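Local coordinates for protein prophenoloxidase b (Marsupenaeus japonicus, PDB 3WKY) that probably oxidises phenols as a type 3 copper phenoloxidase of crustacean hemolymph, held as a proenzyme that carries a dicopper-dioxygen centre, at residues A[426-431]-A[590-595]; A[487-492]-A[501-506]; A[533-538]-A[543-548]. All coordinates share one frame; numbering follows the deposited sequence.

Contact 1: residues A[426-431]-A[590-595]; sequences LNVTVQ and FHFFVM. With NAG (2-acetamido-2-deoxy-beta-D-glucopyranose), chain I.
Val430 lays its CG2 methyl over one face of the Phe592 ring, 4.1 Å from the ring centroid and 18° off the normal, a CH-pi contact displaced toward the CZ rim. Val428 reaches the same ring from an oblique direction, its CG1 3.9 Å from Phe592 CE1. Its other methyl, CG2, is turned to Val594, two residues further along the facing strand, and lies 3.8 Å from Val594 CG2; these two valine side chains pass each other in opposite directions. With CG anti to the backbone N (chi1 -169°), Phe592 extends its ring between the strands so that both valines can touch it. No hydrogen bond joins 426-431 to 590-595, as expected of strands from the two facing sheets of the Ig-like hemocyanin C-terminal domain. Asn427, just before Val428 on strand 424-432, is N-glycosylated, ND2 bonded to C1 of the sugar, while its OD1 accepts a hydrogen bond from Val428 N (2.9 Å), the donor tilted 34° from the carbonyl plane. A classic beta bulge sets both Leu426 and Asn427 opposite Thr490 of the neighbouring strand. The cohesion between the segments is therefore wholly apolar, made of buried methyl and ring contacts.

Contact 2: residues A[487-492]-A[501-506]; sequences YTITVN and MKLRIF
The hydrophobic interior between the two facing sheets of the Ig-like hemocyanin domain is filled here by side chains of strands 485-493 and 501-509. Ile505 CD1 meets the phenol end of Tyr487, 3.4 Å from both CE1 and CZ, approaching the ring obliquely. The tyrosine can extend this way because its CG sits between the backbone N and the carbonyl carbon (chi1 65°); its OH hydrogen-bonds to Asp531, so the polar end of this largely apolar contact has a partner. The same Ile505 CD1 also lies 4.2 Å from Ile489 CD1, and one methyl therefore serves two residues of the opposing strand. Each strand belongs to a different sheet, 485-493 being the middle of a three-stranded antiparallel one and 501-509 part of the larger mixed one. The axes of the two short segments run 131° apart, 10.8 Å at their closest, a separation bridged by side chains without any hydrogen bond between the segments. Further along, Ile489 and Leu503 slide past each other in opposite directions, with CG1 of the isoleucine 4.2 Å from CD1 of the leucine. Val491 and Met501 instead reach tip to tip: the methionine chain, bent at chi2 and chi3, brings its CE methyl to 3.7 Å from Val491 CG1, and the valine's CG2 lies only slightly farther from that methyl.

Contact 3: residues A[533-538]-A[543-548]; sequences FETDPI and AYITRH
Arg547 spreads its guanidinium flat over the ring of Phe533, the two planes 16° apart and their centres separated by 3.8 Å. The ring and the charged group form a cation-pi stack in which NE lies above the middle of the ring, and CD adds a CH-pi contact over the same face. Two conformations make this possible. Phe533 has CG between the backbone N and the carbonyl carbon (chi1 69°), while the arginine bends at chi2 (-82°) and again at chi3, folding its chain along the aromatic face rather than extending past it. This bend brings even Arg547 CG to 3.4 Å from Phe533 CZ. A salt bridge from Arg547 NE to Asp531 gives the stacked cation a second partner and probably limits its rotation.

Ile545 approaches the same ring at its edge, with CG2 4.1 Å from Phe533 CZ. Its other branch reaches tip to tip with Ile538, CD1 to CD1 at 4.0 Å, and CG2 of Ile538 rests 3.9 Å from Ala543 CB. Between these contacts the chain leaves strand 528-534 in a turn, where Thr535 OG1 donates a 2.8 Å hydrogen bond to Asp536 O from above the carbonyl plane; its one hydrogen can serve Met501 O as well only by sharing. An alanine in place of Phe533 would remove the aromatic face and is likely to leave the guanidinium without the surface that fixes its tilt, with a gap beside Ile545. At this margin of the Ig-like domain, aliphatic packing near the turn thus gives way to a cation-pi stack, whose positive charge is probably balanced in part by Asp531.

All three contacts join the same two sheets of the Ig-like hemocyanin domain, and each crosses from one sheet to the other. In the three-stranded antiparallel sheet the strands run in the order 424-432, 485-493, 541-548; facing them, 588-598, 501-509 and 528-534 are successive neighbours of the larger mixed sheet. Contact 2 therefore lies between the others, its centre about 8 Å from that of contact 1 and about 7 Å from that of contact 3, whereas the centres of contacts 1 and 3 are about 14 Å apart. Along the chain contact 2 closes before contact 3 opens, and contact 1 spans both; the three pairings together hold the sheets face to face as a sandwich.

Contact 1: residues A[426-431]-A[590-595]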
loop_
_atom_site.group_PDB
_atom_site.type_symbol
_atom_site.label_atom_id
_atom_site.label_comp_id
_atom_site.label_asym_id
_atom_site.label_seq_id
_atom_site.Cartn_x
_atom_site.Cartn_y
_atom_site.Cartn_z
ATOM N N LEU A 426 32.291 45.664 22.597
ATOM C CA LEU A 426 32.536 46.724 21.623
ATOM C C LEU A 426 33.004 46.210 20.272
ATOM O O LEU A 426 32.716 46.813 19.239
ATOM C CB LEU A 426 33.572 47.720 22.161
ATOM C CG LEU A 426 33.140 48.536 23.377
ATOM C CD1 LEU A 426 34.296 49.404 23.882
ATOM C CD2 LEU A 426 31.948 49.393 23.019
ATOM N N ASN A 427 33.753 45.114 20.277
ATOM C CA ASN A 427 34.339 44.621 19.040
ATOM C C ASN A 427 34.728 43.156 19.135
ATOM O O ASN A 427 34.914 42.612 20.230
ATOM C CB ASN A 427 35.578 45.436 18.679
ATOM C CG ASN A 427 35.773 45.567 17.183
ATOM O OD1 ASN A 427 35.098 44.897 16.395
ATOM N ND2 ASN A 427 36.706 46.429 16.783
ATOM N N VAL A 428 34.856 42.521 17.978
ATOM C CA VAL A 428 35.237 41.122 17.907
ATOM C C VAL A 428 36.076 40.972 16.656
ATOM O O VAL A 428 35.716 41.503 15.602
ATOM C CB VAL A 428 34.008 40.188 17.761
ATOM C CG1 VAL A 428 34.457 38.742 17.745
ATOM C CG2 VAL A 428 32.990 40.406 18.876
ATOM N N THR A 429 37.213 40.294 16.764
ATOM C CA THR A 429 38.020 39.975 15.594
ATOM C C THR A 429 38.585 38.567 15.731
ATOM O O THR A 429 38.923 38.137 16.832
ATOM C CB THR A 429 39.172 40.984 15.382
ATOM O OG1 THR A 429 39.923 40.616 14.219
ATOM C CG2 THR A 429 40.098 41.000 16.577
ATOM N N VAL A 430 38.681 37.864 14.609
ATOM C CA VAL A 430 39.187 36.508 14.591
ATOM C C VAL A 430 40.368 36.469 13.629
ATOM O O VAL A 430 40.304 37.046 12.536
ATOM C CB VAL A 430 38.075 35.524 14.144
ATOM C CG1 VAL A 430 38.638 34.135 13.904
ATOM C CG2 VAL A 430 36.971 35.477 15.192
ATOM N N GLN A 431 41.448 35.803 14.029
ATOM C CA GLN A 431 42.642 35.765 13.191
ATOM C C GLN A 431 43.321 34.405 13.188
ATOM O O GLN A 431 43.781 33.905 14.226
ATOM C CB GLN A 431 43.646 36.856 13.601
ATOM C CG GLN A 431 44.956 36.817 12.804
ATOM C CD GLN A 431 44.762 37.128 11.331
ATOM O OE1 GLN A 431 44.159 38.142 10.972
ATOM N NE2 GLN A 431 45.265 36.249 10.466
ATOM N N PHE A 590 29.470 32.164 8.596
ATOM C CA PHE A 590 28.945 31.758 9.899
ATOM C C PHE A 590 28.743 32.942 10.830
ATOM O O PHE A 590 29.548 33.884 10.842
ATOM C CB PHE A 590 29.899 30.782 10.596
ATOM C CG PHE A 590 29.972 29.425 9.956
ATOM C CD1 PHE A 590 30.721 29.225 8.806
ATOM C CD2 PHE A 590 29.332 28.334 10.540
ATOM C CE1 PHE A 590 30.806 27.970 8.219
ATOM C CE2 PHE A 590 29.410 27.065 9.961
ATOM C CZ PHE A 590 30.152 26.888 8.793
ATOM N N HIS A 591 27.675 32.882 11.625
ATOM C CA HIS A 591 27.514 33.800 12.743
ATOM C C HIS A 591 28.491 33.411 13.845
ATOM O O HIS A 591 28.690 32.227 14.112
ATOM C CB HIS A 591 26.107 33.708 13.330
ATOM C CG HIS A 591 25.018 34.196 12.426
ATOM N ND1 HIS A 591 24.974 35.485 11.936
ATOM C CD2 HIS A 591 23.902 33.580 11.967
ATOM C CE1 HIS A 591 23.892 35.632 11.191
ATOM N NE2 HIS A 591 23.222 34.492 11.196
ATOM N N PHE A 592 29.058 34.416 14.513
ATOM C CA PHE A 592 29.979 34.216 15.632
ATOM C C PHE A 592 29.403 35.097 16.742
ATOM O O PHE A 592 29.678 36.299 16.819
ATOM C CB PHE A 592 31.377 34.667 15.188
ATOM C CG PHE A 592 32.511 34.299 16.123
ATOM C CD1 PHE A 592 32.903 35.173 17.140
ATOM C CD2 PHE A 592 33.262 33.146 15.912
ATOM C CE1 PHE A 592 33.981 34.863 17.978
ATOM C CE2 PHE A 592 34.340 32.832 16.739
ATOM C CZ PHE A 592 34.701 33.698 17.772
ATOM N N PHE A 593 28.555 34.503 17.573
ATOM C CA PHE A 593 27.817 35.229 18.609
ATOM C C PHE A 593 28.675 35.345 19.862
ATOM O O PHE A 593 29.266 34.355 20.305
ATOM C CB PHE A 593 26.520 34.465 18.933
ATOM C CG PHE A 593 25.785 34.944 20.186
ATOM C CD1 PHE A 593 26.149 34.485 21.458
ATOM C CD2 PHE A 593 24.691 35.782 20.079
ATOM C CE1 PHE A 593 25.463 34.895 22.595
ATOM C CE2 PHE A 593 23.992 36.204 21.211
ATOM C CZ PHE A 593 24.377 35.752 22.473
ATOM N N VAL A 594 28.733 36.545 20.443
ATOM C CA VAL A 594 29.529 36.782 21.649
ATOM C C VAL A 594 28.675 37.457 22.717
ATOM O O VAL A 594 28.068 38.500 22.460
ATOM C CB VAL A 594 30.744 37.706 21.349
ATOM C CG1 VAL A 594 31.575 37.945 22.623
ATOM C CG2 VAL A 594 31.598 37.126 20.232
ATOM N N MET A 595 28.633 36.876 23.916
ATOM C CA MET A 595 27.944 37.517 25.029
ATOM C C MET A 595 28.826 37.625 26.273
ATOM O O MET A 595 29.491 36.662 26.667
ATOM C CB MET A 595 26.659 36.769 25.378
ATOM C CG MET A 595 25.859 37.400 26.506
ATOM S SD MET A 595 24.391 36.406 26.872
ATOM C CE MET A 595 23.512 37.443 28.048
HETATM C C1 NAG I . 36.859 46.374 15.350
HETATM C C2 NAG I . 36.718 47.842 14.961
HETATM C C3 NAG I . 36.854 48.003 13.452
HETATM C C4 NAG I . 38.058 47.242 12.901
HETATM C C5 NAG I . 38.252 45.863 13.529
HETATM C C6 NAG I . 39.613 45.309 13.110
HETATM C C7 NAG I . 35.387 49.136 16.516
HETATM C C8 NAG I . 34.042 49.691 16.891
HETATM N N2 NAG I . 35.448 48.375 15.427
HETATM O O3 NAG I . 37.005 49.374 13.152
HETATM O O4 NAG I . 37.898 47.066 11.510
HETATM O O5 NAG I . 38.131 45.910 14.938
HETATM O O6 NAG I . 40.511 45.234 14.198
HETATM O O7 NAG I . 36.378 49.379 17.205
#

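Contact 2: residues A[487-492]-A[501-506]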
loop_
_atom_site.group_PDB
_atom_site.type_symbol
_atom_site.label_atom_id
_atom_site.label_comp_id
_atom_site.label_asym_id
_atom_site.label_seq_id
_atom_site.Cartn_x
_atom_site.Cartn_y
_atom_site.Cartn_z
ATOM N N TYR A 487 41.079 34.723 18.742
ATOM C CA TYR A 487 40.092 35.786 18.598
ATOM C C TYR A 487 40.296 36.800 19.718
ATOM O O TYR A 487 40.801 36.455 20.787
ATOM C CB TYR A 487 38.649 35.250 18.586
ATOM C CG TYR A 487 38.197 34.602 19.875
ATOM C CD1 TYR A 487 37.786 35.369 20.956
ATOM C CD2 TYR A 487 38.143 33.216 19.998
ATOM C CE1 TYR A 487 37.380 34.783 22.131
ATOM C CE2 TYR A 487 37.721 32.621 21.172
ATOM C CZ TYR A 487 37.340 33.402 22.228
ATOM O OH TYR A 487 36.926 32.816 23.402
ATOM N N THR A 488 39.897 38.041 19.474
ATOM C CA THR A 488 39.986 39.067 20.507
ATOM C C THR A 488 38.649 39.773 20.665
ATOM O O THR A 488 38.040 40.209 19.679
ATOM C CB THR A 488 41.096 40.085 20.198
ATOM O OG1 THR A 488 42.355 39.403 20.162
ATOM C CG2 THR A 488 41.147 41.176 21.281
ATOM N N ILE A 489 38.191 39.857 21.910
ATOM C CA ILE A 489 36.966 40.557 22.223
ATOM C C ILE A 489 37.346 41.867 22.906
ATOM O O ILE A 489 38.093 41.864 23.883
ATOM C CB ILE A 489 36.086 39.752 23.194
ATOM C CG1 ILE A 489 35.881 38.313 22.686
ATOM C CG2 ILE A 489 34.744 40.454 23.405
ATOM C CD1 ILE A 489 35.328 38.227 21.267
ATOM N N THR A 490 36.842 42.976 22.379
ATOM C CA THR A 490 37.038 44.276 23.020
ATOM C C THR A 490 35.793 44.581 23.840
ATOM O O THR A 490 34.677 44.578 23.303
ATOM C CB THR A 490 37.245 45.376 21.973
ATOM O OG1 THR A 490 38.366 45.037 21.138
ATOM C CG2 THR A 490 37.519 46.728 22.649
ATOM N N VAL A 491 35.968 44.828 25.138
ATOM C CA VAL A 491 34.832 45.137 25.999
ATOM C C VAL A 491 35.039 46.454 26.749
ATOM O O VAL A 491 36.154 46.971 26.818
ATOM C CB VAL A 491 34.554 44.026 27.016
ATOM C CG1 VAL A 491 34.392 42.676 26.310
ATOM C CG2 VAL A 491 35.665 43.945 28.047
ATOM N N ASN A 492 33.957 46.989 27.302
ATOM C CA ASN A 492 34.056 48.141 28.190
ATOM C C ASN A 492 33.359 47.886 29.509
ATOM O O ASN A 492 32.218 47.415 29.541
ATOM C CB ASN A 492 33.476 49.404 27.550
ATOM C CG ASN A 492 33.749 50.651 28.389
ATOM O OD1 ASN A 492 34.906 50.970 28.663
ATOM N ND2 ASN A 492 32.690 51.351 28.805
ATOM N N MET A 501 33.394 38.542 34.511
ATOM C CA MET A 501 32.428 38.143 33.506
ATOM C C MET A 501 32.752 36.789 32.902
ATOM O O MET A 501 33.892 36.313 32.975
ATOM C CB MET A 501 32.341 39.199 32.419
ATOM C CG MET A 501 33.608 39.352 31.669
ATOM S SD MET A 501 33.251 39.070 29.948
ATOM C CE MET A 501 34.106 40.463 29.247
ATOM N N LYS A 502 31.726 36.168 32.330
ATOM C CA LYS A 502 31.897 34.946 31.553
ATOM C C LYS A 502 31.582 35.275 30.091
ATOM O O LYS A 502 30.534 35.846 29.789
ATOM C CB LYS A 502 30.984 33.844 32.088
ATOM C CG LYS A 502 30.828 32.651 31.141
ATOM C CD LYS A 502 30.383 31.400 31.895
ATOM C CE LYS A 502 31.587 30.663 32.456
ATOM N NZ LYS A 502 31.196 29.454 33.235
ATOM N N LEU A 503 32.517 34.973 29.194
ATOM C CA LEU A 503 32.284 35.166 27.771
ATOM C C LEU A 503 31.655 33.876 27.236
ATOM O O LEU A 503 32.092 32.779 27.578
ATOM C CB LEU A 503 33.587 35.460 27.047
ATOM C CG LEU A 503 34.056 36.913 27.200
ATOM C CD1 LEU A 503 35.459 37.082 26.641
ATOM C CD2 LEU A 503 33.078 37.834 26.484
ATOM N N ARG A 504 30.617 34.024 26.419
ATOM C CA ARG A 504 29.908 32.866 25.873
ATOM C C ARG A 504 29.882 33.071 24.384
ATOM O O ARG A 504 29.290 34.033 23.899
ATOM C CB ARG A 504 28.489 32.846 26.413
ATOM C CG ARG A 504 28.418 32.786 27.923
ATOM C CD ARG A 504 27.002 32.916 28.395
ATOM N NE ARG A 504 26.931 32.958 29.847
ATOM C CZ ARG A 504 26.852 31.892 30.633
ATOM N NH1 ARG A 504 26.800 30.665 30.108
ATOM N NH2 ARG A 504 26.801 32.055 31.946
ATOM N N ILE A 505 30.530 32.175 23.651
ATOM C CA ILE A 505 30.722 32.367 22.221
ATOM C C ILE A 505 30.179 31.155 21.466
ATOM O O ILE A 505 30.544 30.029 21.787
ATOM C CB ILE A 505 32.205 32.547 21.911
ATOM C CG1 ILE A 505 32.720 33.763 22.707
ATOM C CG2 ILE A 505 32.419 32.724 20.423
ATOM C CD1 ILE A 505 34.052 34.307 22.263
ATOM N N PHE A 506 29.299 31.390 20.489
ATOM C CA PHE A 506 28.640 30.285 19.762
ATOM C C PHE A 506 28.695 30.524 18.258
ATOM O O PHE A 506 28.777 31.669 17.807
ATOM C CB PHE A 506 27.175 30.130 20.215
ATOM C CG PHE A 506 27.025 29.609 21.618
ATOM C CD1 PHE A 506 27.049 30.471 22.704
ATOM C CD2 PHE A 506 26.866 28.248 21.854
ATOM C CE1 PHE A 506 26.919 29.983 24.005
ATOM C CE2 PHE A 506 26.732 27.758 23.147
ATOM C CZ PHE A 506 26.752 28.627 24.221
#

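Contact 3: residues A[533-538]-A[543-548]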
loop_
_atom_site.group_PDB
_atom_site.type_symbol
_atom_site.label_atom_id
_atom_site.label_comp_id
_atom_site.label_asym_id
_atom_site.label_seq_id
_atom_site.Cartn_x
_atom_site.Cartn_y
_atom_site.Cartn_z
ATOM N N PHE A 533 33.804 30.653 28.998
ATOM C CA PHE A 533 34.818 30.661 30.046
ATOM C C PHE A 533 34.758 31.949 30.868
ATOM O O PHE A 533 34.258 32.974 30.385
ATOM C CB PHE A 533 36.204 30.541 29.405
ATOM C CG PHE A 533 36.609 31.761 28.632
ATOM C CD1 PHE A 533 36.182 31.944 27.323
ATOM C CD2 PHE A 533 37.399 32.741 29.222
ATOM C CE1 PHE A 533 36.536 33.074 26.611
ATOM C CE2 PHE A 533 37.756 33.871 28.517
ATOM C CZ PHE A 533 37.323 34.041 27.212
ATOM N N GLU A 534 35.269 31.906 32.099
ATOM C CA GLU A 534 35.350 33.122 32.911
ATOM C C GLU A 534 36.670 33.854 32.682
ATOM O O GLU A 534 37.727 33.243 32.554
ATOM C CB GLU A 534 35.154 32.838 34.407
ATOM C CG GLU A 534 35.143 34.116 35.259
ATOM C CD GLU A 534 34.825 33.873 36.723
ATOM O OE1 GLU A 534 34.300 32.788 37.053
ATOM O OE2 GLU A 534 35.103 34.778 37.543
ATOM N N THR A 535 36.596 35.176 32.615
ATOM C CA THR A 535 37.781 36.003 32.413
ATOM C C THR A 535 38.384 36.399 33.753
ATOM O O THR A 535 37.786 36.170 34.812
ATOM C CB THR A 535 37.421 37.303 31.699
ATOM O OG1 THR A 535 36.583 38.088 32.558
ATOM C CG2 THR A 535 36.694 37.018 30.389
ATOM N N ASP A 536 39.571 36.995 33.707
ATOM C CA ASP A 536 40.082 37.723 34.860
ATOM C C ASP A 536 39.128 38.889 35.095
ATOM O O ASP A 536 38.453 39.329 34.161
ATOM C CB ASP A 536 41.487 38.261 34.575
ATOM C CG ASP A 536 42.501 37.157 34.342
ATOM O OD1 ASP A 536 42.419 36.116 35.032
ATOM O OD2 ASP A 536 43.381 37.332 33.472
ATOM N N PRO A 537 39.053 39.385 36.339
ATOM C CA PRO A 537 38.272 40.598 36.616
ATOM C C PRO A 537 38.624 41.725 35.643
ATOM O O PRO A 537 39.797 41.902 35.305
ATOM C CB PRO A 537 38.710 40.972 38.033
ATOM C CG PRO A 537 39.062 39.663 38.660
ATOM C CD PRO A 537 39.671 38.832 37.560
ATOM N N ILE A 538 37.612 42.454 35.179
ATOM C CA ILE A 538 37.809 43.523 34.211
ATOM C C ILE A 538 37.858 44.860 34.954
ATOM O O ILE A 538 36.919 45.204 35.674
ATOM C CB ILE A 538 36.638 43.563 33.187
ATOM C CG1 ILE A 538 36.435 42.187 32.539
ATOM C CG2 ILE A 538 36.885 44.601 32.107
ATOM C CD1 ILE A 538 37.570 41.774 31.643
ATOM N N ALA A 543 38.908 46.815 27.859
ATOM C CA ALA A 543 39.804 45.663 27.965
ATOM C C ALA A 543 39.756 44.834 26.690
ATOM O O ALA A 543 38.745 44.827 25.976
ATOM C CB ALA A 543 39.454 44.803 29.176
ATOM N N TYR A 544 40.863 44.160 26.406
ATOM C CA TYR A 544 40.956 43.257 25.269
ATOM C C TYR A 544 41.169 41.861 25.816
ATOM O O TYR A 544 42.073 41.637 26.625
ATOM C CB TYR A 544 42.119 43.655 24.358
ATOM C CG TYR A 544 42.068 45.101 23.916
ATOM C CD1 TYR A 544 41.265 45.491 22.855
ATOM C CD2 TYR A 544 42.818 46.079 24.565
ATOM C CE1 TYR A 544 41.202 46.807 22.450
ATOM C CE2 TYR A 544 42.762 47.401 24.160
ATOM C CZ TYR A 544 41.952 47.757 23.103
ATOM O OH TYR A 544 41.882 49.064 22.684
ATOM N N ILE A 545 40.323 40.922 25.404
ATOM C CA ILE A 545 40.453 39.548 25.868
ATOM C C ILE A 545 40.720 38.671 24.652
ATOM O O ILE A 545 39.922 38.644 23.709
ATOM C CB ILE A 545 39.195 39.057 26.608
ATOM C CG1 ILE A 545 38.931 39.909 27.850
ATOM C CG2 ILE A 545 39.354 37.607 27.015
ATOM C CD1 ILE A 545 37.717 40.790 27.733
ATOM N N THR A 546 41.854 37.979 24.676
ATOM C CA THR A 546 42.315 37.193 23.541
ATOM C C THR A 546 42.360 35.725 23.937
ATOM O O THR A 546 42.910 35.380 24.985
ATOM C CB THR A 546 43.729 37.624 23.114
ATOM O OG1 THR A 546 43.674 38.937 22.544
ATOM C CG2 THR A 546 44.304 36.651 22.090
ATOM N N ARG A 547 41.769 34.865 23.108
ATOM C CA ARG A 547 41.790 33.434 23.357
ATOM C C ARG A 547 42.341 32.697 22.155
ATOM O O ARG A 547 42.028 33.033 21.009
ATOM C CB ARG A 547 40.379 32.919 23.662
ATOM C CG ARG A 547 39.879 33.312 25.036
ATOM C CD ARG A 547 40.402 32.369 26.102
ATOM N NE ARG A 547 39.536 31.199 26.239
ATOM C CZ ARG A 547 39.605 30.324 27.236
ATOM N NH1 ARG A 547 40.508 30.475 28.193
ATOM N NH2 ARG A 547 38.764 29.294 27.280
ATOM N N HIS A 548 43.165 31.688 22.414
ATOM C CA HIS A 548 43.719 30.823 21.372
ATOM C C HIS A 548 42.791 29.630 21.210
ATOM O O HIS A 548 42.157 29.211 22.175
ATOM C CB HIS A 548 45.106 30.314 21.773
ATOM C CG HIS A 548 45.816 29.555 20.688
ATOM N ND1 HIS A 548 45.549 28.236 20.403
ATOM C CD2 HIS A 548 46.791 29.941 19.831
ATOM C CE1 HIS A 548 46.323 27.838 19.405
ATOM N NE2 HIS A 548 47.088 28.849 19.045
#